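Local coordinates for globin protein (Ramazzottius varieornatus, PDB 5ZIQ) that probably binds and carries oxygen, as a member of the globin family, with a heme whose iron is held by two axial histidines, at residues K47-K52 with K132-A137; I104-L109 with I158-E163. All coordinates share one frame; numbering follows the deposited sequence.

Contact 1 (47-52 with 132-137) and contact 2 (104-109 with 158-163) join four different helices, with centres 18 Å apart on opposite sides of the chain's centre. Neither has a hydrogen bond across it. Contact 1 brings the backbones close and is partly buried: a cysteine, an alanine and a methionine meet inside, while a lysine lies over a phenylalanine ring toward the surface. Contact 2 is the more buried, yet smaller (197 against 415 Å²), and its more widely spaced segments are bridged by a tryptophan among leucines. Helices 127-142 and 148-170 also touch, where Leu-134 and Val-135 of contact 1 meet Ile-158 of contact 2.

Contact 1 of 2, residues K47-K52 with K132-A137; sequences KEMLLK and KCLVFA
Lys-52 lays its aliphatic chain across the ring of Phe-136, the two side chains crossing at about a right angle. CG of Lys-52 stands anti to its backbone N and the chain bends about the next bond, which directs CD over the ring. CE of Lys-52 then sits 3.6 Å above the plane of the Phe-136 ring, displaced from the centre toward the rim on the CD1 side. The ammonium follows: NZ of Lys-52 is 4.2 Å from the centroid of the Phe-136 ring and 24° off its normal, a cation-pi contact joined to the CH-pi contact of CE.

Beneath this pair the backbones come close, with CA of Met-49 and CA of Cys-133 only 4.8 Å apart and the axes of the two short segments 8.3 Å apart at their closest, crossing at 130°. Helix 42-56 and helix 127-142 correspond to B and G of the globin fold, two helices that pack across each other throughout the family. The small side chains of Cys-133 and Ala-137 allow the approach. CB of Cys-133 lies 3.4 Å from O of Met-49, and SG of Cys-133 borders the same carbonyl and C of Lys-52.

Met-49 fills the inner side. Its CG is 3.9 Å from CB of Ala-137, and the last bond turns its methyl back (chi3 63°), bringing CE of Met-49 to 3.7 Å from CB of Leu-134. The two side chains run side by side in the same direction, with SD of Met-49 against CD1 of Leu-134. Met-49 also packs on Ile-89 of helix 79-97, and its side chain comes within about 5 Å of that of His-88, an axial ligand of the heme iron.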
loop_
_atom_site.group_PDB
_atom_site.type_symbol
_atom_site.label_atom_id
_atom_site.label_comp_id
_atom_site.label_asym_id
_atom_site.label_seq_id
_atom_site.Cartn_x
_atom_site.Cartn_y
_atom_site.Cartn_z
ATOM N N LYS A 47 5.655 -5.242 -6.620
ATOM C CA LYS A 47 6.255 -4.903 -7.915
ATOM C C LYS A 47 5.212 -4.255 -8.826
ATOM O O LYS A 47 5.483 -3.218 -9.442
ATOM C CB LYS A 47 6.863 -6.138 -8.585
ATOM C CG LYS A 47 8.075 -6.703 -7.871
ATOM C CD LYS A 47 8.561 -7.968 -8.592
ATOM C CE LYS A 47 9.659 -8.658 -7.801
ATOM N NZ LYS A 47 10.124 -9.906 -8.469
ATOM N N GLU A 48 4.017 -4.844 -8.879
ATOM C CA GLU A 48 2.906 -4.308 -9.677
ATOM C C GLU A 48 2.579 -2.876 -9.257
ATOM O O GLU A 48 2.420 -1.995 -10.103
ATOM C CB GLU A 48 1.660 -5.191 -9.536
ATOM C CG GLU A 48 1.705 -6.508 -10.289
ATOM C CD GLU A 48 0.410 -7.294 -10.167
ATOM O OE1 GLU A 48 0.202 -8.231 -10.966
ATOM O OE2 GLU A 48 -0.406 -6.979 -9.272
ATOM N N MET A 49 2.529 -2.645 -7.947
ATOM C CA MET A 49 2.196 -1.311 -7.411
ATOM C C MET A 49 3.175 -0.261 -7.859
ATOM O O MET A 49 2.745 0.812 -8.321
ATOM C CB MET A 49 2.143 -1.326 -5.904
ATOM C CG MET A 49 1.018 -2.198 -5.396
ATOM S SD MET A 49 1.108 -2.416 -3.624
ATOM C CE MET A 49 0.868 -0.692 -3.228
ATOM N N LEU A 50 4.472 -0.541 -7.688
ATOM C CA LEU A 50 5.493 0.448 -8.058
ATOM C C LEU A 50 5.535 0.709 -9.550
ATOM O O LEU A 50 5.640 1.856 -9.957
ATOM C CB LEU A 50 6.888 0.086 -7.541
ATOM C CG LEU A 50 7.092 0.171 -6.014
ATOM C CD1 LEU A 50 8.541 -0.143 -5.683
ATOM C CD2 LEU A 50 6.699 1.501 -5.383
ATOM N N LEU A 51 5.425 -0.343 -10.362
ATOM C CA LEU A 51 5.364 -0.165 -11.814
ATOM C C LEU A 51 4.154 0.679 -12.209
ATOM O O LEU A 51 4.276 1.543 -13.090
ATOM C CB LEU A 51 5.400 -1.504 -12.561
ATOM C CG LEU A 51 6.693 -2.296 -12.356
ATOM C CD1 LEU A 51 6.590 -3.659 -13.011
ATOM C CD2 LEU A 51 7.962 -1.544 -12.791
ATOM N N LYS A 52 3.018 0.492 -11.531
ATOM C CA LYS A 52 1.834 1.312 -11.805
ATOM C C LYS A 52 2.077 2.766 -11.392
ATOM O O LYS A 52 1.712 3.699 -12.126
ATOM C CB LYS A 52 0.575 0.738 -11.156
ATOM C CG LYS A 52 -0.719 1.450 -11.532
ATOM C CD LYS A 52 -1.060 1.279 -13.005
ATOM C CE LYS A 52 -2.524 1.576 -13.230
ATOM N NZ LYS A 52 -2.880 1.486 -14.669
ATOM N N LYS A 132 -4.205 4.392 -5.500
ATOM C CA LYS A 132 -4.644 3.924 -6.817
ATOM C C LYS A 132 -3.814 2.734 -7.256
ATOM O O LYS A 132 -4.320 1.857 -7.920
ATOM C CB LYS A 132 -4.538 5.033 -7.889
ATOM C CG LYS A 132 -5.764 5.939 -8.018
ATOM C CD LYS A 132 -5.481 7.197 -8.838
ATOM C CE LYS A 132 -5.882 7.042 -10.300
ATOM N NZ LYS A 132 -6.260 8.329 -10.906
ATOM N N CYS A 133 -2.540 2.722 -6.881
ATOM C CA CYS A 133 -1.631 1.627 -7.253
ATOM C C CYS A 133 -1.965 0.341 -6.524
ATOM O O CYS A 133 -1.978 -0.726 -7.139
ATOM C CB CYS A 133 -0.179 2.019 -7.022
ATOM S SG CYS A 133 0.274 3.459 -7.999
ATOM N N LEU A 134 -2.252 0.444 -5.221
ATOM C CA LEU A 134 -2.736 -0.707 -4.468
ATOM C C LEU A 134 -4.072 -1.188 -5.009
ATOM O O LEU A 134 -4.250 -2.383 -5.208
ATOM C CB LEU A 134 -2.835 -0.402 -2.966
ATOM C CG LEU A 134 -3.351 -1.568 -2.117
ATOM C CD1 LEU A 134 -2.535 -2.856 -2.269
ATOM C CD2 LEU A 134 -3.379 -1.115 -0.659
ATOM N N VAL A 135 -4.996 -0.262 -5.266
ATOM C CA VAL A 135 -6.278 -0.637 -5.898
ATOM C C VAL A 135 -6.067 -1.383 -7.226
ATOM O O VAL A 135 -6.697 -2.414 -7.474
ATOM C CB VAL A 135 -7.194 0.596 -6.064
ATOM C CG1 VAL A 135 -8.368 0.309 -6.989
ATOM C CG2 VAL A 135 -7.670 1.059 -4.696
ATOM N N PHE A 136 -5.168 -0.872 -8.060
ATOM C CA PHE A 136 -4.827 -1.542 -9.320
ATOM C C PHE A 136 -4.369 -2.977 -9.091
ATOM O O PHE A 136 -4.819 -3.894 -9.779
ATOM C CB PHE A 136 -3.769 -0.769 -10.104
ATOM C CG PHE A 136 -3.345 -1.459 -11.368
ATOM C CD1 PHE A 136 -4.204 -1.521 -12.469
ATOM C CD2 PHE A 136 -2.098 -2.077 -11.450
ATOM C CE1 PHE A 136 -3.809 -2.159 -13.634
ATOM C CE2 PHE A 136 -1.698 -2.724 -12.617
ATOM C CZ PHE A 136 -2.563 -2.771 -13.702
ATOM N N ALA A 137 -3.458 -3.165 -8.138
ATOM C CA ALA A 137 -2.959 -4.505 -7.854
ATOM C C ALA A 137 -4.069 -5.406 -7.328
ATOM O O ALA A 137 -4.151 -6.570 -7.708
ATOM C CB ALA A 137 -1.787 -4.460 -6.890
#

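Contact 2 of 2, residues I104-L109 with I158-E163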
loop_
_atom_site.group_PDB
_atom_site.type_symbol
_atom_site.label_atom_id
_atom_site.label_comp_id
_atom_site.label_asym_id
_atom_site.label_seq_id
_atom_site.Cartn_x
_atom_site.Cartn_y
_atom_site.Cartn_z
ATOM N N ILE A 104 -1.256 -0.915 17.936
ATOM C CA ILE A 104 -0.087 -1.380 17.164
ATOM C C ILE A 104 -0.151 -0.945 15.694
ATOM O O ILE A 104 0.834 -0.469 15.137
ATOM C CB ILE A 104 0.052 -2.917 17.243
ATOM C CG1 ILE A 104 0.560 -3.350 18.623
ATOM C CG2 ILE A 104 0.988 -3.436 16.164
ATOM C CD1 ILE A 104 0.901 -4.828 18.690
ATOM N N LEU A 105 -1.335 -1.078 15.102
ATOM C CA LEU A 105 -1.639 -0.629 13.733
ATOM C C LEU A 105 -1.292 0.854 13.589
ATOM O O LEU A 105 -0.600 1.259 12.640
ATOM C CB LEU A 105 -3.121 -0.904 13.459
ATOM C CG LEU A 105 -3.822 -0.452 12.192
ATOM C CD1 LEU A 105 -3.159 -1.067 10.991
ATOM C CD2 LEU A 105 -5.242 -0.960 12.298
ATOM N N LEU A 106 -1.682 1.653 14.590
ATOM C CA LEU A 106 -1.362 3.086 14.555
ATOM C C LEU A 106 0.138 3.373 14.655
ATOM O O LEU A 106 0.656 4.193 13.914
ATOM C CB LEU A 106 -2.134 3.847 15.637
ATOM C CG LEU A 106 -3.665 3.878 15.489
ATOM C CD1 LEU A 106 -4.280 4.441 16.762
ATOM C CD2 LEU A 106 -4.119 4.665 14.267
ATOM N N THR A 107 0.832 2.672 15.556
ATOM C CA THR A 107 2.289 2.780 15.693
ATOM C C THR A 107 2.959 2.481 14.336
ATOM O O THR A 107 3.818 3.244 13.860
ATOM C CB THR A 107 2.778 1.792 16.769
ATOM O OG1 THR A 107 2.272 2.213 18.042
ATOM C CG2 THR A 107 4.334 1.716 16.811
ATOM N N ASN A 108 2.522 1.403 13.696
ATOM C CA ASN A 108 3.167 0.951 12.462
ATOM C C ASN A 108 2.927 1.912 11.315
ATOM O O ASN A 108 3.868 2.251 10.586
ATOM C CB ASN A 108 2.695 -0.457 12.102
ATOM C CG ASN A 108 3.227 -1.511 13.051
ATOM O OD1 ASN A 108 4.262 -1.320 13.694
ATOM N ND2 ASN A 108 2.513 -2.627 13.153
ATOM N N LEU A 109 1.682 2.382 11.163
ATOM C CA LEU A 109 1.377 3.300 10.064
ATOM C C LEU A 109 2.016 4.668 10.257
ATOM O O LEU A 109 2.527 5.257 9.296
ATOM C CB LEU A 109 -0.124 3.407 9.834
ATOM C CG LEU A 109 -0.792 2.111 9.347
ATOM C CD1 LEU A 109 -2.296 2.292 9.468
ATOM C CD2 LEU A 109 -0.365 1.760 7.913
ATOM N N ILE A 158 -8.254 1.709 2.749
ATOM C CA ILE A 158 -7.023 2.304 2.194
ATOM C C ILE A 158 -6.961 3.793 2.543
ATOM O O ILE A 158 -5.896 4.277 2.942
ATOM C CB ILE A 158 -6.904 2.072 0.668
ATOM C CG1 ILE A 158 -6.744 0.574 0.383
ATOM C CG2 ILE A 158 -5.722 2.850 0.080
ATOM C CD1 ILE A 158 -6.897 0.207 -1.078
ATOM N N SER A 159 -8.087 4.500 2.418
ATOM C CA SER A 159 -8.143 5.925 2.802
ATOM C C SER A 159 -7.739 6.142 4.261
ATOM O O SER A 159 -6.943 7.030 4.565
ATOM C CB SER A 159 -9.533 6.513 2.555
ATOM O OG SER A 159 -9.763 6.633 1.168
ATOM N N TRP A 160 -8.264 5.297 5.145
ATOM C CA TRP A 160 -7.984 5.413 6.570
ATOM C C TRP A 160 -6.488 5.175 6.832
ATOM O O TRP A 160 -5.853 5.945 7.572
ATOM C CB TRP A 160 -8.867 4.439 7.336
ATOM C CG TRP A 160 -8.654 4.432 8.819
ATOM C CD1 TRP A 160 -9.306 5.207 9.746
ATOM C CD2 TRP A 160 -7.753 3.607 9.547
ATOM N NE1 TRP A 160 -8.849 4.912 11.014
ATOM C CE2 TRP A 160 -7.907 3.929 10.919
ATOM C CE3 TRP A 160 -6.826 2.613 9.181
ATOM C CZ2 TRP A 160 -7.165 3.307 11.927
ATOM C CZ3 TRP A 160 -6.090 1.992 10.186
ATOM C CH2 TRP A 160 -6.261 2.343 11.543
ATOM N N THR A 161 -5.908 4.142 6.212
ATOM C CA THR A 161 -4.456 3.940 6.371
ATOM C C THR A 161 -3.645 5.143 5.903
ATOM O O THR A 161 -2.677 5.509 6.573
ATOM C CB THR A 161 -3.902 2.659 5.676
ATOM O OG1 THR A 161 -3.986 2.768 4.243
ATOM C CG2 THR A 161 -4.650 1.433 6.149
ATOM N N THR A 162 -4.016 5.755 4.771
ATOM C CA THR A 162 -3.282 6.945 4.267
ATOM C C THR A 162 -3.311 8.091 5.261
ATOM O O THR A 162 -2.286 8.772 5.458
ATOM C CB THR A 162 -3.864 7.419 2.936
ATOM O OG1 THR A 162 -3.634 6.398 1.985
ATOM C CG2 THR A 162 -3.201 8.745 2.417
ATOM N N GLU A 163 -4.480 8.311 5.862
ATOM C CA GLU A 163 -4.615 9.344 6.873
ATOM C C GLU A 163 -3.637 9.110 8.031
ATOM O O GLU A 163 -2.998 10.059 8.492
ATOM C CB GLU A 163 -6.064 9.451 7.333
ATOM C CG GLU A 163 -6.402 10.756 8.038
ATOM C CD GLU A 163 -6.060 10.763 9.515
ATOM O OE1 GLU A 163 -5.541 11.805 9.984
ATOM O OE2 GLU A 163 -6.321 9.747 10.208
#
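Packing of the F helix on the H helix, a standard pairing of the globin fold, brings Leu-105, Leu-106 and Leu-109 of helix 102-115 against Trp-160 and Thr-161 of helix 148-170. The N-to-C directions of the short segments make an angle of 63°, with axes approaching to 10.6 Å, a gap that calls for long side chains.

Trp-160 spans much of it. CG of Trp-160 stands anti to the backbone N (chi1 179°), and the indole, turned about the next bond, presents its six-membered ring to the leucines. Leu-105 meets it tip to tip: CD2 of Leu-105 is 3.5 Å from CH2 of Trp-160, and CG of Leu-105 lies in the ring plane at the edge, 3.8 Å from the same CH2. Leu-106 and Leu-109 instead cross the tryptophan at about a right angle. CD2 of Leu-106 comes within 4.1 Å of CZ2 of Trp-160, while CD1 of Leu-109 stands 3.9 Å from CZ3 of Trp-160. An alanine in place of Trp-160 would probably open a gap between the helices and leave CD2 of Leu-105 and CD2 of Leu-106 without their aromatic partner here, while Leu-109 would keep Thr-161.

CD1 of Leu-109 also rests on Thr-161, 4.1 Å from CA of Thr-161 and close to its CB. The hydroxyl of Thr-161 is turned between its backbone N and carbonyl carbon (chi1 67°), and OG1 of Thr-161 donates to O of Ile-158 at 2.8 Å. That oxygen also accepts the N-H of Thr-162.

The side chain of Leu-109 lies about 6 Å from the heme. Across the contact only carbon atoms meet, which implies that shape and burial hold these helices together here, while the Thr-161 hydroxyl is satisfied within its own helix.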